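Local atomic coordinates of glutamate--cysteine ligase GshA (Methylobacillus flagellatus KT, PDB entry 3K1T), a protein that probably acts as a ligase that joins glutamate to cysteine to give gamma-glutamylcysteine. Residues Val280-Asp285 with Ser323-Gln328; Gly292-Lys297 with Arg307-Lys312; Gln253-Val258 with Asp301-Asn306; Asn234-Thr239 with Leu327-Tyr332. One frame throughout, in Å; residues are numbered along the deposited sequence. Where two conformers were deposited one is given.

Overall arrangement
Contacts 1 and 4 share strand 324-329, whose two edges pair antiparallel with strands 280-285 and 237-241 in a four-stranded sheet. Contact 1 is the more buried and the richer in regular backbone bonds; contact 4 runs past the end of regular pairing, where a glutamate side chain takes over from the backbone. Contacts 2 and 3 hold the elements that follow the edge strand 291-296. Contact 2, partly buried, ties helix 307-314 to that strand chiefly through one lysine hydrogen bond. Contact 3 is buried and apolar, with a valine of the 301-306 loop packed on helix 251-272 and an arginine at its side. Leu-327, Leu-254 and Val-258 join contacts 1, 3 and 4 by packing.

Contact 1 of 4, residues Val280-Asp285 with Ser323-Gln328; sequences VIVKAD and SEVILQ
Strands 280-285 and 324-328 pair antiparallel in the buried middle of a four-stranded sheet, with Ile-281, Lys-283 and Asp-285 set opposite Gln-328, Ile-326 and Glu-324 as hydrogen-bonded pairs. Six backbone bonds join the segments, from Ile-281 N to Gln-328 O (2.8 Å) at one end to Ser-323 N to Asp-285 O (2.9 Å) at the other. Between these pairs, Val-282 and Val-325 meet on the face shared with Ala-284 and Leu-327, CG1 to CG1 at 3.7 Å. On the other face, Lys-283 passes over its neighbours: CD lies 4.2 Å from Ile-326 CB and CE 3.7 Å from Gln-328 OE1. A bend at chi4 (-86°) sets NZ where a water accepts its bond and donates to Gln-328 OE1. An alanine at Lys-283 would probably leave this water and Gln-328 OE1 without their link to the neighbouring strand and uncover one side of Ile-326. A second water donates to both Asp-285 OD2 and Glu-324 OE1; Lys-208 forms a salt bridge with Asp-285 OD1, and Ser-209 a hydrogen bond with Glu-324 OE2. This water, with Lys-208 alongside, is likely to ease the repulsion of the like charges.

Contact 2 of 4, residues Gly292-Lys297 with Arg307-Lys312; sequences GIMTVK and RKQRNK
Lys-312 NZ donates to Ile-293 O at 2.8 Å, the hydrogen bond that joins helix 307-312 to strand 292-296. The ammonium comes in 18° out of the carbonyl plane, with a C=O...N angle of 145°. The chain of the lysine leans against the same oxygen on its way, CE lying 3.3 Å and CD 3.5 Å from Ile-293 O. It reaches there by leaving the helix with CG anti to the backbone N and then turning at chi3 (64°), which swings CE toward the strand. NZ also lies 3.7 Å from Met-294 CB. Nearer the start of the strand, the backbones themselves approach: Gly-292 CA makes a CH...O contact of 3.4 Å with Lys-312 O, a nearness that the lack of a side chain on the glycine permits. The strand is one of the two edge strands of the four-stranded sheet within this chain, joined to strand 280-285 on its inner side, and the helix follows it after a loop. An antiparallel four-stranded sheet with helices packed on it is consistent with a lobe of an ATP-grasp fold. Further along, Met-294, deposited as selenomethionine, points toward the helix, and its CE meets Gln-309 NE2 at 3.7 Å, the two side chains crossing at about a right angle. The other end of the glutamine amide, OE1, accepts from Asn-306 N. Because the Asn-306 side chain in turn caps the first turn of the helix, the two residues form a capping box, which fixes the amide that Met-294 touches.

Contact 3 of 4, residues Gln253-Val258 with Asp301-Asn306; sequences QLAEKV and DVRDLN
Val-302 is the knob of this contact, set against a shallow hollow on helix 253-258 bounded by Leu-254, Ala-255 and Val-258. Its CG2 branch goes deepest, reaching 3.7 Å from Ala-255 CA, where the small side chain of the alanine lets it approach the helix backbone. CG2 occupies the position between the backbone N and the carbonyl carbon, while CG1, anti to that carbon (chi1 -60°), turns to Val-258 CG2 at 4.2 Å. The two valines slide past each other in opposite directions. Leu-254 closes the hollow from another side, its CD2 lying 4.1 Å from Val-302 CB. Ala-255 has a bump of its own: its methyl CB presses on one face of the Arg-303 guanidinium, 3.3 Å above the plane and offset toward the rim, with NH2 3.4 Å from CB. Arg-303 is extended from CG to NE, and salt bridges from NH1 to Asp-300 and from NH2 to Glu-252 hold the flat group over the methyl. Helix and loop lie side by side on the same face of the sheet: Leu-254 packs on Val-325 and Leu-327 of strand 324-329, and Val-258 and Val-302 both touch Val-296 of strand 291-296.

Contact 4 of 4, residues Asn234-Thr239 with Leu327-Tyr332; sequences NPYFDT and LQEGVY
Tyr-236 and Glu-329 cross with ring and carboxylate planes 52° apart, so that Glu-329 OE1 lies 3.4 Å from Tyr-236 CD2 while also accepting from Tyr-236 N at 2.9 Å. That N-H is nearly straight toward the oxygen but comes from above the carboxylate plane. Trp-231 NE1 donates to the same OE1, and OE2 forms a salt bridge with Lys-56. An alanine at Glu-329 would probably leave the N-H groups of Tyr-236 and Trp-231 without this acceptor and Lys-56 without its counter-charge. Pro-235 lies obliquely across Gln-328 and at about a right angle to Val-331, its CG 3.7 Å from Gln-328 NE2 and 3.9 Å from Val-331 CG2. A water bridges Pro-235 O and Gln-328 NE2. Beyond, regular antiparallel pairing sets in: Asp-238 and Leu-327 are a hydrogen-bonded pair, Phe-237 and Gln-328 a non-hydrogen-bonded one, and Glu-329 N bonds Tyr-236 O. The Phe-237 ring leads away from the partner strand, but its CB stays 3.2 Å from Leu-327 O. Strand 237-241 is an edge strand within the chain, and the sheet here runs between two helices: Phe-237 and Gln-328 pack on helix 210-226, Tyr-236 and Leu-327 on helix 251-272.

Contact 1 of 4, residues Val280-Asp285 with Ser323-Gln328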
loop_
_atom_site.group_PDB
_atom_site.type_symbol
_atom_site.label_atom_id
_atom_site.label_comp_id
_atom_site.label_asym_id
_atom_site.label_seq_id
_atom_site.Cartn_x
_atom_site.Cartn_y
_atom_site.Cartn_z
ATOM N N VAL A 280 10.833 31.874 20.422
ATOM C CA VAL A 280 10.148 32.220 19.186
ATOM C C VAL A 280 11.111 32.128 18.029
ATOM O O VAL A 280 12.271 32.519 18.158
ATOM C CB VAL A 280 9.508 33.617 19.275
ATOM C CG1 VAL A 280 9.148 34.171 17.866
ATOM C CG2 VAL A 280 8.268 33.533 20.228
ATOM N N ILE A 281 10.631 31.556 16.913
ATOM C CA ILE A 281 11.403 31.488 15.695
ATOM C C ILE A 281 10.914 32.669 14.844
ATOM O O ILE A 281 9.724 32.799 14.578
ATOM C CB ILE A 281 11.186 30.177 14.931
ATOM C CG1 ILE A 281 11.469 28.958 15.826
ATOM C CG2 ILE A 281 12.081 30.100 13.646
ATOM C CD1 ILE A 281 11.023 27.615 15.171
ATOM N N VAL A 282 11.850 33.524 14.448
ATOM C CA VAL A 282 11.598 34.679 13.576
ATOM C C VAL A 282 12.065 34.334 12.171
ATOM O O VAL A 282 13.257 34.075 11.941
ATOM C CB VAL A 282 12.298 35.950 14.090
ATOM C CG1 VAL A 282 11.895 37.187 13.246
ATOM C CG2 VAL A 282 11.999 36.184 15.599
ATOM N N LYS A 283 11.110 34.299 11.241
ATOM C CA LYS A 283 11.368 33.913 9.849
ATOM C C LYS A 283 11.152 35.136 8.916
ATOM O O LYS A 283 10.022 35.579 8.763
ATOM C CB LYS A 283 10.429 32.778 9.424
ATOM C CG LYS A 283 10.379 31.520 10.359
ATOM C CD LYS A 283 9.010 30.733 10.229
ATOM C CE LYS A 283 8.972 29.384 11.012
ATOM N NZ LYS A 283 9.550 28.227 10.158
ATOM N N ALA A 284 12.223 35.660 8.313
ATOM C CA ALA A 284 12.117 36.792 7.376
ATOM C C ALA A 284 12.043 36.188 5.972
ATOM O O ALA A 284 13.028 35.592 5.519
ATOM C CB ALA A 284 13.326 37.714 7.497
ATOM N N ASP A 285 10.894 36.299 5.319
ATOM C CA ASP A 285 10.676 35.726 3.981
ATOM C C ASP A 285 10.971 36.748 2.871
ATOM O O ASP A 285 10.281 37.753 2.772
ATOM C CB ASP A 285 9.237 35.277 3.823
ATOM C CG ASP A 285 8.952 34.681 2.416
ATOM O OD1 ASP A 285 9.886 34.194 1.749
ATOM O OD2 ASP A 285 7.782 34.704 2.005
ATOM N N SER A 323 9.305 40.451 2.396
ATOM C CA SER A 323 7.917 40.830 2.196
ATOM C C SER A 323 6.983 40.451 3.357
ATOM O O SER A 323 5.838 40.925 3.426
ATOM C CB SER A 323 7.391 40.234 0.902
ATOM O OG SER A 323 7.363 38.815 0.985
ATOM N N GLU A 324 7.468 39.613 4.268
ATOM C CA GLU A 324 6.666 39.160 5.390
ATOM C C GLU A 324 7.631 38.630 6.423
ATOM O O GLU A 324 8.661 38.055 6.074
ATOM C CB GLU A 324 5.706 38.021 5.000
ATOM C CG GLU A 324 4.724 37.619 6.145
ATOM C CD GLU A 324 3.680 36.541 5.730
ATOM O OE1 GLU A 324 4.040 35.519 5.082
ATOM O OE2 GLU A 324 2.497 36.730 6.072
ATOM N N VAL A 325 7.287 38.840 7.682
ATOM C CA VAL A 325 8.027 38.234 8.807
ATOM C C VAL A 325 7.024 37.383 9.563
ATOM O O VAL A 325 5.974 37.884 9.966
ATOM C CB VAL A 325 8.672 39.283 9.740
ATOM C CG1 VAL A 325 9.380 38.613 10.916
ATOM C CG2 VAL A 325 9.654 40.237 8.961
ATOM N N ILE A 326 7.349 36.097 9.716
ATOM C CA ILE A 326 6.512 35.162 10.454
ATOM C C ILE A 326 7.192 34.868 11.787
ATOM O O ILE A 326 8.393 34.585 11.829
ATOM C CB ILE A 326 6.300 33.824 9.655
ATOM C CG1 ILE A 326 5.655 34.118 8.298
ATOM C CG2 ILE A 326 5.387 32.849 10.474
ATOM C CD1 ILE A 326 5.894 33.084 7.223
ATOM N N LEU A 327 6.418 34.986 12.861
ATOM C CA LEU A 327 6.881 34.672 14.201
ATOM C C LEU A 327 6.161 33.420 14.650
ATOM O O LEU A 327 4.940 33.383 14.644
ATOM C CB LEU A 327 6.560 35.830 15.143
ATOM C CG LEU A 327 7.248 37.146 14.783
ATOM C CD1 LEU A 327 6.415 37.942 13.782
ATOM C CD2 LEU A 327 7.534 37.972 16.058
ATOM N N GLN A 328 6.908 32.376 15.001
ATOM C CA GLN A 328 6.268 31.129 15.418
ATOM C C GLN A 328 6.775 30.691 16.804
ATOM O O GLN A 328 7.953 30.780 17.092
ATOM C CB GLN A 328 6.515 30.018 14.400
ATOM C CG GLN A 328 5.641 28.761 14.649
ATOM C CD GLN A 328 5.971 27.595 13.729
ATOM O OE1 GLN A 328 7.138 27.335 13.433
ATOM N NE2 GLN A 328 4.924 26.896 13.259
HETATM O O HOH W 1 8.840 26.001 11.858
HETATM O O HOH W 2 5.393 35.314 2.738
#

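Contact 2 of 4, residues Gly292-Lys297 with Arg307-Lys312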
loop_
_atom_site.group_PDB
_atom_site.type_symbol
_atom_site.label_atom_id
_atom_site.label_comp_id
_atom_site.label_asym_id
_atom_site.label_seq_id
_atom_site.Cartn_x
_atom_site.Cartn_y
_atom_site.Cartn_z
ATOM N N GLY A 292 15.594 34.283 6.055
ATOM C CA GLY A 292 16.544 34.421 7.164
ATOM C C GLY A 292 15.808 34.001 8.439
ATOM O O GLY A 292 14.640 34.356 8.617
ATOM N N ILE A 293 16.487 33.238 9.296
ATOM C CA ILE A 293 15.861 32.684 10.498
ATOM C C ILE A 293 16.726 32.945 11.734
ATOM O O ILE A 293 17.956 32.814 11.700
ATOM C CB ILE A 293 15.641 31.168 10.365
ATOM C CG1 ILE A 293 14.749 30.846 9.163
ATOM C CG2 ILE A 293 15.042 30.577 11.661
ATOM C CD1 ILE A 293 14.885 29.403 8.694
HETATM N N MSE A 294 16.080 33.332 12.830
HETATM C CA MSE A 294 16.754 33.442 14.142
HETATM C C MSE A 294 15.761 33.038 15.226
HETATM O O MSE A 294 14.543 33.123 15.018
HETATM C CB MSE A 294 17.279 34.857 14.407
HETATM C CG MSE A 294 16.232 35.921 14.501
HETATM SE SE MSE A 294 16.951 37.744 14.763
HETATM C CE MSE A 294 17.684 37.597 16.613
ATOM N N THR A 295 16.276 32.635 16.389
ATOM C CA THR A 295 15.405 32.321 17.535
ATOM C C THR A 295 15.643 33.360 18.606
ATOM O O THR A 295 16.753 33.839 18.782
ATOM C CB THR A 295 15.620 30.890 18.120
ATOM O OG1 THR A 295 16.992 30.702 18.440
ATOM C CG2 THR A 295 15.171 29.788 17.101
ATOM N N VAL A 296 14.579 33.696 19.325
ATOM C CA VAL A 296 14.638 34.679 20.383
ATOM C C VAL A 296 13.912 34.182 21.623
ATOM O O VAL A 296 12.976 33.383 21.535
ATOM C CB VAL A 296 14.041 36.060 19.938
ATOM C CG1 VAL A 296 14.846 36.654 18.764
ATOM C CG2 VAL A 296 12.575 35.969 19.600
ATOM N N LYS A 297 14.366 34.654 22.781
ATOM C CA LYS A 297 13.701 34.366 24.062
ATOM C C LYS A 297 13.148 35.625 24.732
ATOM O O LYS A 297 12.522 35.541 25.761
ATOM C CB LYS A 297 14.670 33.650 24.997
ATOM C CG LYS A 297 14.979 32.212 24.545
ATOM C CD LYS A 297 15.962 31.547 25.467
ATOM C CE LYS A 297 15.950 30.025 25.313
ATOM N NZ LYS A 297 16.882 29.313 26.277
ATOM N N ARG A 307 25.609 43.454 13.133
ATOM C CA ARG A 307 25.819 43.465 11.684
ATOM C C ARG A 307 25.469 42.131 11.043
ATOM O O ARG A 307 24.752 42.090 10.028
ATOM C CB ARG A 307 27.275 43.829 11.334
ATOM C CG ARG A 307 27.529 44.029 9.825
ATOM C CD ARG A 307 29.022 44.223 9.494
ATOM N NE ARG A 307 29.808 43.093 10.013
ATOM C CZ ARG A 307 29.899 41.877 9.451
ATOM N NH1 ARG A 307 29.274 41.591 8.304
ATOM N NH2 ARG A 307 30.631 40.931 10.047
ATOM N N LYS A 308 25.968 41.038 11.625
ATOM C CA LYS A 308 25.718 39.713 11.065
ATOM C C LYS A 308 24.228 39.353 11.095
ATOM O O LYS A 308 23.693 38.802 10.121
ATOM C CB LYS A 308 26.542 38.651 11.799
ATOM C CG LYS A 308 26.148 37.229 11.448
ATOM N N GLN A 309 23.562 39.678 12.199
ATOM C CA GLN A 309 22.123 39.422 12.333
ATOM C C GLN A 309 21.297 40.260 11.339
ATOM O O GLN A 309 20.340 39.773 10.755
ATOM C CB GLN A 309 21.648 39.742 13.742
ATOM C CG GLN A 309 22.106 38.757 14.819
ATOM C CD GLN A 309 21.832 39.295 16.206
ATOM O OE1 GLN A 309 22.118 40.461 16.508
ATOM N NE2 GLN A 309 21.231 38.459 17.050
ATOM N N ARG A 310 21.667 41.516 11.167
ATOM C CA ARG A 310 20.994 42.395 10.198
ATOM C C ARG A 310 21.105 41.828 8.799
ATOM O O ARG A 310 20.105 41.759 8.071
ATOM C CB ARG A 310 21.550 43.813 10.238
ATOM C CG ARG A 310 21.237 44.554 11.537
ATOM C CD ARG A 310 21.545 46.045 11.439
ATOM N NE ARG A 310 22.918 46.314 10.991
ATOM C CZ ARG A 310 23.953 46.601 11.785
ATOM N NH1 ARG A 310 23.823 46.659 13.109
ATOM N NH2 ARG A 310 25.149 46.827 11.251
ATOM N N ASN A 311 22.314 41.391 8.433
ATOM C CA ASN A 311 22.533 40.763 7.119
ATOM C C ASN A 311 21.753 39.477 6.935
ATOM O O ASN A 311 21.216 39.222 5.847
ATOM C CB ASN A 311 24.022 40.467 6.891
ATOM C CG ASN A 311 24.855 41.738 6.738
ATOM O OD1 ASN A 311 24.336 42.780 6.349
ATOM N ND2 ASN A 311 26.156 41.647 7.037
ATOM N N LYS A 312 21.700 38.653 7.985
ATOM C CA LYS A 312 20.949 37.415 7.919
ATOM C C LYS A 312 19.447 37.658 7.724
ATOM O O LYS A 312 18.781 37.020 6.885
ATOM C CB LYS A 312 21.166 36.576 9.205
ATOM C CG LYS A 312 20.383 35.283 9.209
ATOM C CD LYS A 312 20.804 34.307 10.341
ATOM C CE LYS A 312 20.535 34.867 11.709
ATOM N NZ LYS A 312 20.390 33.765 12.740
#

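Contact 3 of 4, residues Gln253-Val258 with Asp301-Asn306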
loop_
_atom_site.group_PDB
_atom_site.type_symbol
_atom_site.label_atom_id
_atom_site.label_comp_id
_atom_site.label_asym_id
_atom_site.label_seq_id
_atom_site.Cartn_x
_atom_site.Cartn_y
_atom_site.Cartn_z
ATOM N N GLN A 253 7.548 47.574 16.462
ATOM C CA GLN A 253 6.511 46.713 15.879
ATOM C C GLN A 253 6.877 45.239 16.102
ATOM O O GLN A 253 6.108 44.472 16.654
ATOM C CB GLN A 253 6.428 46.980 14.349
ATOM C CG GLN A 253 5.743 45.899 13.493
ATOM C CD GLN A 253 4.352 46.320 13.068
ATOM O OE1 GLN A 253 3.596 46.922 13.880
ATOM N NE2 GLN A 253 4.007 46.077 11.781
ATOM N N LEU A 254 8.081 44.879 15.700
ATOM C CA LEU A 254 8.547 43.496 15.833
ATOM C C LEU A 254 8.649 43.066 17.312
ATOM O O LEU A 254 8.190 41.979 17.676
ATOM C CB LEU A 254 9.883 43.325 15.132
ATOM C CG LEU A 254 10.406 41.891 14.962
ATOM C CD1 LEU A 254 9.413 40.975 14.282
ATOM C CD2 LEU A 254 11.730 41.911 14.164
ATOM N N ALA A 255 9.245 43.927 18.142
ATOM C CA ALA A 255 9.422 43.667 19.572
ATOM C C ALA A 255 8.085 43.417 20.254
ATOM O O ALA A 255 7.975 42.513 21.106
ATOM C CB ALA A 255 10.194 44.831 20.279
ATOM N N GLU A 256 7.077 44.204 19.891
ATOM C CA GLU A 256 5.768 44.102 20.525
ATOM C C GLU A 256 5.143 42.760 20.157
ATOM O O GLU A 256 4.501 42.130 20.976
ATOM C CB GLU A 256 4.822 45.235 20.078
ATOM C CG GLU A 256 5.152 46.609 20.699
ATOM C CD GLU A 256 4.523 47.829 19.967
ATOM O OE1 GLU A 256 3.888 47.690 18.865
ATOM O OE2 GLU A 256 4.686 48.948 20.527
ATOM N N LYS A 257 5.305 42.358 18.910
ATOM C CA LYS A 257 4.742 41.075 18.481
ATOM C C LYS A 257 5.454 39.891 19.120
ATOM O O LYS A 257 4.800 38.912 19.464
ATOM C CB LYS A 257 4.712 40.960 16.978
ATOM C CG LYS A 257 3.605 41.857 16.380
ATOM C CD LYS A 257 3.695 41.905 14.911
ATOM C CE LYS A 257 2.723 42.945 14.347
ATOM N NZ LYS A 257 1.436 42.304 14.202
ATOM N N VAL A 258 6.763 39.998 19.296
ATOM C CA VAL A 258 7.525 38.965 20.016
ATOM C C VAL A 258 7.038 38.865 21.451
ATOM O O VAL A 258 6.778 37.767 21.927
ATOM C CB VAL A 258 9.052 39.178 19.927
ATOM C CG1 VAL A 258 9.831 38.246 20.935
ATOM C CG2 VAL A 258 9.508 38.998 18.483
ATOM N N ASP A 301 15.846 40.651 22.358
ATOM C CA ASP A 301 16.653 39.948 21.380
ATOM C C ASP A 301 16.437 40.435 19.942
ATOM O O ASP A 301 17.297 40.201 19.104
ATOM C CB ASP A 301 16.386 38.423 21.415
ATOM C CG ASP A 301 16.876 37.754 22.690
ATOM O OD1 ASP A 301 17.718 38.330 23.400
ATOM O OD2 ASP A 301 16.408 36.649 22.995
ATOM N N VAL A 302 15.327 41.096 19.635
ATOM C CA VAL A 302 15.176 41.669 18.282
ATOM C C VAL A 302 15.564 43.150 18.168
ATOM O O VAL A 302 15.530 43.716 17.067
ATOM C CB VAL A 302 13.763 41.423 17.668
ATOM C CG1 VAL A 302 13.487 39.917 17.569
ATOM C CG2 VAL A 302 12.648 42.140 18.426
ATOM N N ARG A 303 15.927 43.773 19.291
ATOM C CA ARG A 303 16.343 45.162 19.319
ATOM C C ARG A 303 17.852 45.258 19.117
ATOM O O ARG A 303 18.627 44.439 19.617
ATOM C CB ARG A 303 15.980 45.807 20.650
ATOM C CG ARG A 303 14.506 45.937 20.878
ATOM C CD ARG A 303 14.174 46.565 22.213
ATOM N NE ARG A 303 12.769 46.975 22.233
ATOM C CZ ARG A 303 11.823 46.473 23.020
ATOM N NH1 ARG A 303 12.086 45.544 23.943
ATOM N NH2 ARG A 303 10.584 46.942 22.905
ATOM N N ASP A 304 18.249 46.271 18.358
ATOM C CA ASP A 304 19.663 46.627 18.194
ATOM C C ASP A 304 20.494 45.444 17.694
ATOM O O ASP A 304 21.531 45.098 18.269
ATOM C CB ASP A 304 20.215 47.187 19.523
ATOM C CG ASP A 304 21.423 48.077 19.320
ATOM O OD1 ASP A 304 21.537 48.708 18.236
ATOM O OD2 ASP A 304 22.264 48.135 20.237
ATOM N N LEU A 305 20.005 44.791 16.635
ATOM C CA LEU A 305 20.682 43.628 16.065
ATOM C C LEU A 305 22.084 43.979 15.630
ATOM O O LEU A 305 22.347 45.102 15.164
ATOM C CB LEU A 305 19.917 43.139 14.826
ATOM C CG LEU A 305 18.496 42.633 15.007
ATOM C CD1 LEU A 305 17.949 42.270 13.645
ATOM C CD2 LEU A 305 18.471 41.444 15.946
ATOM N N ASN A 306 22.994 43.024 15.708
ATOM C CA ASN A 306 24.345 43.292 15.207
ATOM C C ASN A 306 24.447 43.105 13.684
ATOM O O ASN A 306 23.483 42.661 13.015
ATOM C CB ASN A 306 25.381 42.458 15.971
ATOM C CG ASN A 306 25.225 40.980 15.742
ATOM O OD1 ASN A 306 24.961 40.527 14.626
ATOM N ND2 ASN A 306 25.394 40.203 16.813
#

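Contact 4 of 4, residues Asn234-Thr239 with Leu327-Tyr332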
loop_
_atom_site.group_PDB
_atom_site.type_symbol
_atom_site.label_atom_id
_atom_site.label_comp_id
_atom_site.label_asym_id
_atom_site.label_seq_id
_atom_site.Cartn_x
_atom_site.Cartn_y
_atom_site.Cartn_z
ATOM N N ASN A 234 -0.354 22.287 17.834
ATOM C CA ASN A 234 -0.228 23.451 16.965
ATOM C C ASN A 234 0.535 24.607 17.622
ATOM O O ASN A 234 0.085 25.139 18.623
ATOM C CB ASN A 234 -1.637 23.904 16.561
ATOM C CG ASN A 234 -1.633 24.922 15.422
ATOM O OD1 ASN A 234 -0.584 25.219 14.824
ATOM N ND2 ASN A 234 -2.793 25.464 15.137
ATOM N N PRO A 235 1.677 25.020 17.042
ATOM C CA PRO A 235 2.344 26.198 17.642
ATOM C C PRO A 235 1.569 27.492 17.358
ATOM O O PRO A 235 1.012 27.653 16.257
ATOM C CB PRO A 235 3.714 26.236 16.926
ATOM C CG PRO A 235 3.848 24.902 16.217
ATOM C CD PRO A 235 2.426 24.504 15.886
ATOM N N TYR A 236 1.559 28.424 18.313
ATOM C CA TYR A 236 1.016 29.757 18.053
ATOM C C TYR A 236 1.895 30.440 17.010
ATOM O O TYR A 236 3.096 30.148 16.883
ATOM C CB TYR A 236 1.040 30.612 19.329
ATOM C CG TYR A 236 0.066 30.220 20.418
ATOM C CD1 TYR A 236 -1.285 30.028 20.141
ATOM C CD2 TYR A 236 0.501 30.065 21.736
ATOM C CE1 TYR A 236 -2.188 29.707 21.158
ATOM C CE2 TYR A 236 -0.370 29.772 22.744
ATOM C CZ TYR A 236 -1.716 29.594 22.463
ATOM O OH TYR A 236 -2.591 29.289 23.476
ATOM N N PHE A 237 1.313 31.373 16.278
ATOM C CA PHE A 237 2.117 32.229 15.397
ATOM C C PHE A 237 1.511 33.629 15.213
ATOM O O PHE A 237 0.351 33.892 15.535
ATOM C CB PHE A 237 2.372 31.548 14.038
ATOM C CG PHE A 237 1.235 31.672 13.060
ATOM C CD1 PHE A 237 0.120 30.863 13.165
ATOM C CD2 PHE A 237 1.277 32.618 12.041
ATOM C CE1 PHE A 237 -0.962 30.995 12.288
ATOM C CE2 PHE A 237 0.187 32.755 11.158
ATOM C CZ PHE A 237 -0.924 31.945 11.292
ATOM N N ASP A 238 2.313 34.504 14.649
ATOM C CA ASP A 238 1.839 35.859 14.242
ATOM C C ASP A 238 2.691 36.298 13.041
ATOM O O ASP A 238 3.688 35.642 12.703
ATOM C CB ASP A 238 1.961 36.804 15.443
ATOM C CG ASP A 238 1.177 38.133 15.272
ATOM O OD1 ASP A 238 0.372 38.272 14.323
ATOM O OD2 ASP A 238 1.415 39.038 16.110
ATOM N N THR A 239 2.322 37.411 12.405
ATOM C CA THR A 239 3.057 37.905 11.265
ATOM C C THR A 239 3.190 39.425 11.324
ATOM O O THR A 239 2.433 40.119 12.023
ATOM C CB THR A 239 2.329 37.596 9.929
ATOM O OG1 THR A 239 1.077 38.275 9.938
ATOM C CG2 THR A 239 2.096 36.124 9.709
ATOM N N LEU A 327 6.418 34.986 12.861
ATOM C CA LEU A 327 6.881 34.672 14.201
ATOM C C LEU A 327 6.161 33.420 14.650
ATOM O O LEU A 327 4.940 33.383 14.644
ATOM C CB LEU A 327 6.560 35.830 15.143
ATOM C CG LEU A 327 7.248 37.146 14.783
ATOM C CD1 LEU A 327 6.415 37.942 13.782
ATOM C CD2 LEU A 327 7.534 37.972 16.058
ATOM N N GLN A 328 6.908 32.376 15.001
ATOM C CA GLN A 328 6.268 31.129 15.418
ATOM C C GLN A 328 6.775 30.691 16.804
ATOM O O GLN A 328 7.953 30.780 17.092
ATOM C CB GLN A 328 6.515 30.018 14.400
ATOM C CG GLN A 328 5.641 28.761 14.649
ATOM C CD GLN A 328 5.971 27.595 13.729
ATOM O OE1 GLN A 328 7.138 27.335 13.433
ATOM N NE2 GLN A 328 4.924 26.896 13.259
ATOM N N GLU A 329 5.855 30.208 17.633
ATOM C CA GLU A 329 6.205 29.504 18.856
ATOM C C GLU A 329 7.191 28.377 18.533
ATOM O O GLU A 329 6.906 27.531 17.684
ATOM C CB GLU A 329 4.936 28.926 19.486
ATOM C CG GLU A 329 5.171 27.867 20.585
ATOM C CD GLU A 329 3.901 27.183 21.051
ATOM O OE1 GLU A 329 2.781 27.726 20.822
ATOM O OE2 GLU A 329 4.029 26.099 21.692
ATOM N N GLY A 330 8.339 28.396 19.184
ATOM C CA GLY A 330 9.321 27.323 19.064
ATOM C C GLY A 330 8.865 26.114 19.870
ATOM O O GLY A 330 8.257 26.286 20.931
ATOM N N VAL A 331 9.115 24.913 19.346
ATOM C CA VAL A 331 8.727 23.645 20.018
ATOM C C VAL A 331 10.006 22.908 20.337
ATOM O O VAL A 331 10.899 22.821 19.506
ATOM C CB VAL A 331 7.829 22.799 19.106
ATOM C CG1 VAL A 331 7.371 21.486 19.833
ATOM C CG2 VAL A 331 6.604 23.648 18.643
ATOM N N TYR A 332 10.125 22.421 21.559
ATOM C CA TYR A 332 11.300 21.657 21.988
ATOM C C TYR A 332 11.201 20.243 21.468
ATOM O O TYR A 332 10.085 19.707 21.280
ATOM C CB TYR A 332 11.387 21.620 23.524
ATOM C CG TYR A 332 11.880 22.919 24.103
ATOM C CD1 TYR A 332 13.237 23.157 24.252
ATOM C CD2 TYR A 332 10.982 23.903 24.504
ATOM C CE1 TYR A 332 13.709 24.363 24.763
ATOM C CE2 TYR A 332 11.436 25.122 25.019
ATOM C CZ TYR A 332 12.806 25.350 25.136
ATOM O OH TYR A 332 13.276 26.546 25.657
HETATM O O HOH W 3 2.091 27.756 13.801
#